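Local coordinates for protein endoglucanase (Bacillus akibai, PDB 1UWW) that hydrolyses internal beta-1,4-glucosidic linkages of cellulose and related glucans, this chain being its family 28 carbohydrate-binding module, specific for non-crystalline cellulose, at residues G14-T26 with G179-A191. Numbering follows the deposited sequence.
Sequences GEAVLPSVFEDGT and GRVFVDNVRFEGA. With CA (calcium ion), chain C.
Ser20 meets Val186 in a single antiparallel bridge, where the loop before strand 30-32 makes one hydrogen-bonded pair with strand 180-189 of the six-stranded sheet of this beta-sandwich module. A G1 beta bulge at Asn185 and Val186 shapes the site, an example of a loop joined to a strand by a bulged bridge and a shared metal ion. Two backbone bonds close the bridge: Ser20 N gives to Val186 O at 2.9 Å, and Val186 N returns to Ser20 O along a more bent path (136° at the hydrogen). The same Val186 O also receives a CA-H contact from Pro19, which follows a cis peptide bond.

The tight part lies inward, around buried Ser20, Phe22 and Val186. With chi1 at -166°, Leu18 swings its CG away from the backbone N, setting CD1 against Val186 O and sending CD2 obliquely to Phe188 CD2 and CE2, 3.9 Å from each. Ser20 OG donates to Val17 O in the carbonyl plane and is also bonded to Trp30. Phe22 presents its ring edge to Asp184 OD1, the planes 47° apart, while Leu53 and Ile44 pack against this phenyl group.

On the solvent side the exposed pair Pro19 and Arg187 touch more loosely, CG on CB at 3.7 Å; the arginine bends at chi3, and NE donates to Phe188 O from above the carbonyl plane.

Calcium joins the segments beside the bulge: Val21 O and Glu23 OE2, each 2.4 Å from the ion, come from the loop, Asp184 OD1 and OD2, each 2.5 Å away, from the strand. Ser50 OG, Asn51 O and a water complete the site; that water donates to Asn185 OD1, while ND2 of the same amide hydrogen-bonds Asp92 OD2.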
loop_
_atom_site.group_PDB
_atom_site.type_symbol
_atom_site.label_atom_id
_atom_site.label_comp_id
_atom_site.label_asym_id
_atom_site.label_seq_id
_atom_site.Cartn_x
_atom_site.Cartn_y
_atom_site.Cartn_z
ATOM N N GLY A 14 -10.137 27.856 7.122
ATOM C CA GLY A 14 -10.732 28.292 5.876
ATOM C C GLY A 14 -11.859 27.379 5.433
ATOM O O GLY A 14 -12.337 26.521 6.179
ATOM N N GLU A 15 -12.257 27.552 4.190
ATOM C CA GLU A 15 -13.331 26.780 3.585
ATOM C C GLU A 15 -12.739 25.749 2.649
ATOM O O GLU A 15 -11.712 26.002 2.016
ATOM C CB GLU A 15 -14.258 27.711 2.810
ATOM C CG GLU A 15 -14.916 28.782 3.677
ATOM C CD GLU A 15 -16.006 28.248 4.598
ATOM O OE1 GLU A 15 -16.609 27.184 4.311
ATOM O OE2 GLU A 15 -16.277 28.911 5.623
ATOM N N ALA A 16 -13.397 24.599 2.543
ATOM C CA ALA A 16 -12.920 23.507 1.713
ATOM C C ALA A 16 -12.986 23.891 0.252
ATOM O O ALA A 16 -14.058 24.213 -0.271
ATOM C CB ALA A 16 -13.726 22.240 1.978
ATOM N N VAL A 17 -11.816 23.890 -0.379
ATOM C CA VAL A 17 -11.645 24.266 -1.788
ATOM C C VAL A 17 -10.761 23.207 -2.439
ATOM O O VAL A 17 -9.712 22.895 -1.919
ATOM C CB VAL A 17 -10.970 25.677 -1.918
ATOM C CG1 VAL A 17 -10.665 26.035 -3.361
ATOM C CG2 VAL A 17 -11.852 26.764 -1.298
ATOM N N LEU A 18 -11.183 22.685 -3.565
ATOM C CA LEU A 18 -10.432 21.701 -4.311
ATOM C C LEU A 18 -10.506 22.108 -5.792
ATOM O O LEU A 18 -11.651 22.343 -6.267
ATOM C CB LEU A 18 -11.046 20.334 -3.989
ATOM C CG LEU A 18 -10.230 19.124 -4.388
ATOM C CD1 LEU A 18 -9.040 18.922 -3.485
ATOM C CD2 LEU A 18 -11.126 17.917 -4.441
ATOM N N PRO A 19 -9.399 22.254 -6.549
ATOM C CA PRO A 19 -7.995 22.074 -6.098
ATOM C C PRO A 19 -7.548 22.978 -4.951
ATOM O O PRO A 19 -7.895 24.167 -4.867
ATOM C CB PRO A 19 -7.182 22.377 -7.358
ATOM C CG PRO A 19 -8.144 22.024 -8.499
ATOM C CD PRO A 19 -9.462 22.496 -8.003
ATOM N N SER A 20 -6.742 22.409 -4.057
ATOM C CA SER A 20 -6.243 23.114 -2.881
ATOM C C SER A 20 -4.832 23.647 -3.174
ATOM O O SER A 20 -3.896 22.881 -3.373
ATOM C CB SER A 20 -6.229 22.183 -1.652
ATOM O OG SER A 20 -7.456 21.479 -1.475
ATOM N N VAL A 21 -4.712 24.972 -3.255
ATOM C CA VAL A 21 -3.473 25.654 -3.590
ATOM C C VAL A 21 -2.859 26.465 -2.426
ATOM O O VAL A 21 -1.724 26.890 -2.513
ATOM C CB VAL A 21 -3.638 26.529 -4.857
ATOM C CG1 VAL A 21 -4.031 25.652 -6.039
ATOM C CG2 VAL A 21 -4.665 27.641 -4.644
ATOM N N PHE A 22 -3.605 26.708 -1.373
ATOM C CA PHE A 22 -3.074 27.309 -0.131
ATOM C C PHE A 22 -2.498 28.694 -0.338
ATOM O O PHE A 22 -1.526 29.053 0.297
ATOM C CB PHE A 22 -2.065 26.368 0.560
ATOM C CG PHE A 22 -2.602 24.954 0.717
ATOM C CD1 PHE A 22 -3.586 24.675 1.666
ATOM C CD2 PHE A 22 -2.159 23.927 -0.119
ATOM C CE1 PHE A 22 -4.092 23.398 1.779
ATOM C CE2 PHE A 22 -2.684 22.660 -0.006
ATOM C CZ PHE A 22 -3.654 22.392 0.956
ATOM N N GLU A 23 -3.146 29.491 -1.196
ATOM C CA GLU A 23 -2.668 30.835 -1.506
ATOM C C GLU A 23 -3.465 31.960 -0.843
ATOM O O GLU A 23 -3.176 33.136 -1.108
ATOM C CB GLU A 23 -2.616 31.043 -3.011
ATOM C CG GLU A 23 -1.669 30.092 -3.746
ATOM C CD GLU A 23 -0.238 30.105 -3.203
ATOM O OE1 GLU A 23 0.283 31.166 -2.743
ATOM O OE2 GLU A 23 0.409 29.034 -3.271
ATOM N N ASP A 24 -4.397 31.632 0.040
ATOM C CA ASP A 24 -5.247 32.629 0.711
ATOM C C ASP A 24 -4.971 32.729 2.214
ATOM O O ASP A 24 -5.815 33.214 2.964
ATOM C CB ASP A 24 -6.736 32.314 0.467
ATOM C CG ASP A 24 -7.172 30.945 1.032
ATOM O OD1 ASP A 24 -6.357 30.259 1.689
ATOM O OD2 ASP A 24 -8.324 30.473 0.863
ATOM N N GLY A 25 -3.818 32.245 2.662
ATOM C CA GLY A 25 -3.473 32.250 4.071
ATOM C C GLY A 25 -4.226 31.246 4.932
ATOM O O GLY A 25 -4.083 31.285 6.165
ATOM N N THR A 26 -4.978 30.323 4.313
ATOM C CA THR A 26 -5.704 29.291 5.049
ATOM C C THR A 26 -5.363 27.883 4.574
ATOM O O THR A 26 -4.770 27.684 3.524
ATOM C CB THR A 26 -7.232 29.428 4.912
ATOM O OG1 THR A 26 -7.686 28.888 3.661
ATOM C CG2 THR A 26 -7.723 30.894 4.935
ATOM N N GLY A 179 11.498 15.804 10.311
ATOM C CA GLY A 179 11.638 17.040 9.554
ATOM C C GLY A 179 10.312 17.630 9.203
ATOM O O GLY A 179 9.306 17.317 9.810
ATOM N N ARG A 180 10.342 18.560 8.247
ATOM C CA ARG A 180 9.146 19.283 7.822
ATOM C C ARG A 180 8.702 18.748 6.470
ATOM O O ARG A 180 9.541 18.404 5.644
ATOM C CB ARG A 180 9.431 20.785 7.779
ATOM C CG ARG A 180 8.227 21.601 7.377
ATOM C CD ARG A 180 8.381 23.082 7.620
ATOM N NE ARG A 180 8.266 23.428 9.030
ATOM C CZ ARG A 180 7.134 23.481 9.710
ATOM N NH1 ARG A 180 5.959 23.273 9.135
ATOM N NH2 ARG A 180 7.139 23.783 11.006
ATOM N N VAL A 181 7.388 18.625 6.305
ATOM C CA VAL A 181 6.812 18.191 5.042
ATOM C C VAL A 181 5.807 19.251 4.599
ATOM O O VAL A 181 5.316 20.080 5.369
ATOM C CB VAL A 181 6.201 16.788 5.088
ATOM C CG1 VAL A 181 7.231 15.749 5.531
ATOM C CG2 VAL A 181 4.982 16.738 5.932
ATOM N N PHE A 182 5.516 19.212 3.305
ATOM C CA PHE A 182 4.702 20.234 2.634
ATOM C C PHE A 182 3.830 19.538 1.578
ATOM O O PHE A 182 4.319 18.693 0.823
ATOM C CB PHE A 182 5.561 21.271 1.903
ATOM C CG PHE A 182 6.678 21.899 2.728
ATOM C CD1 PHE A 182 7.888 21.213 2.963
ATOM C CD2 PHE A 182 6.546 23.187 3.192
ATOM C CE1 PHE A 182 8.912 21.800 3.676
ATOM C CE2 PHE A 182 7.600 23.799 3.910
ATOM C CZ PHE A 182 8.763 23.115 4.131
ATOM N N VAL A 183 2.571 19.943 1.497
ATOM C CA VAL A 183 1.604 19.444 0.506
ATOM C C VAL A 183 1.040 20.632 -0.270
ATOM O O VAL A 183 0.594 21.610 0.314
ATOM C CB VAL A 183 0.456 18.725 1.258
ATOM C CG1 VAL A 183 -0.752 18.436 0.363
ATOM C CG2 VAL A 183 0.963 17.455 1.938
ATOM N N ASP A 184 1.026 20.523 -1.595
ATOM C CA ASP A 184 0.475 21.597 -2.431
ATOM C C ASP A 184 -0.306 21.028 -3.620
ATOM O O ASP A 184 -0.060 19.924 -4.074
ATOM C CB ASP A 184 1.584 22.531 -2.916
ATOM C CG ASP A 184 1.100 23.931 -3.279
ATOM O OD1 ASP A 184 -0.095 24.287 -3.129
ATOM O OD2 ASP A 184 1.970 24.755 -3.676
ATOM N N ASN A 185 -1.247 21.816 -4.115
ATOM C CA ASN A 185 -1.935 21.526 -5.381
ATOM C C ASN A 185 -2.687 20.193 -5.358
ATOM O O ASN A 185 -2.591 19.398 -6.282
ATOM C CB ASN A 185 -0.989 21.625 -6.577
ATOM C CG ASN A 185 -0.307 22.946 -6.645
ATOM O OD1 ASN A 185 -0.969 23.983 -6.614
ATOM N ND2 ASN A 185 1.016 22.934 -6.694
ATOM N N VAL A 186 -3.439 19.955 -4.288
ATOM C CA VAL A 186 -4.210 18.718 -4.190
ATOM C C VAL A 186 -5.398 18.816 -5.127
ATOM O O VAL A 186 -6.161 19.745 -5.042
ATOM C CB VAL A 186 -4.711 18.405 -2.748
ATOM C CG1 VAL A 186 -5.303 16.988 -2.705
ATOM C CG2 VAL A 186 -3.630 18.583 -1.709
ATOM N N ARG A 187 -5.538 17.856 -6.022
ATOM C CA ARG A 187 -6.658 17.860 -6.979
ATOM C C ARG A 187 -6.943 16.498 -7.572
ATOM O O ARG A 187 -6.106 15.621 -7.556
ATOM C CB ARG A 187 -6.351 18.809 -8.112
ATOM C CG ARG A 187 -5.135 18.482 -8.891
ATOM C CD ARG A 187 -4.992 19.375 -10.100
ATOM N NE ARG A 187 -6.025 19.039 -11.081
ATOM C CZ ARG A 187 -6.393 19.796 -12.119
ATOM N NH1 ARG A 187 -5.813 20.969 -12.345
ATOM N NH2 ARG A 187 -7.345 19.369 -12.945
ATOM N N PHE A 188 -8.143 16.344 -8.124
ATOM C CA PHE A 188 -8.405 15.278 -9.069
ATOM C C PHE A 188 -7.925 15.702 -10.454
ATOM O O PHE A 188 -8.027 16.867 -10.812
ATOM C CB PHE A 188 -9.918 15.013 -9.172
ATOM C CG PHE A 188 -10.531 14.309 -7.997
ATOM C CD1 PHE A 188 -10.498 12.935 -7.890
ATOM C CD2 PHE A 188 -11.186 15.013 -7.029
ATOM C CE1 PHE A 188 -11.095 12.293 -6.822
ATOM C CE2 PHE A 188 -11.774 14.367 -5.961
ATOM C CZ PHE A 188 -11.711 13.008 -5.857
ATOM N N GLU A 189 -7.415 14.767 -11.237
ATOM C CA GLU A 189 -7.088 15.057 -12.628
ATOM C C GLU A 189 -7.301 13.871 -13.541
ATOM O O GLU A 189 -7.416 12.742 -13.095
ATOM C CB GLU A 189 -5.705 15.696 -12.781
ATOM C CG GLU A 189 -4.520 14.866 -12.449
ATOM C CD GLU A 189 -3.217 15.623 -12.744
ATOM O OE1 GLU A 189 -2.783 16.499 -11.932
ATOM O OE2 GLU A 189 -2.635 15.356 -13.828
ATOM N N GLY A 190 -7.383 14.166 -14.835
ATOM C CA GLY A 190 -7.733 13.183 -15.850
ATOM C C GLY A 190 -6.500 12.446 -16.307
ATOM O O GLY A 190 -5.219 12.589 -15.801
ATOM N N ALA A 191 -6.640 11.240 -16.852
ATOM C CA ALA A 191 -5.470 10.511 -17.346
ATOM C C ALA A 191 -4.938 11.191 -18.600
ATOM O O ALA A 191 -5.641 12.015 -19.205
ATOM C CB ALA A 191 -5.792 9.044 -17.623
HETATM CA CA CA C . 0.462 26.674 -3.419
HETATM O O HOH W 1 -0.321 26.465 -5.626
#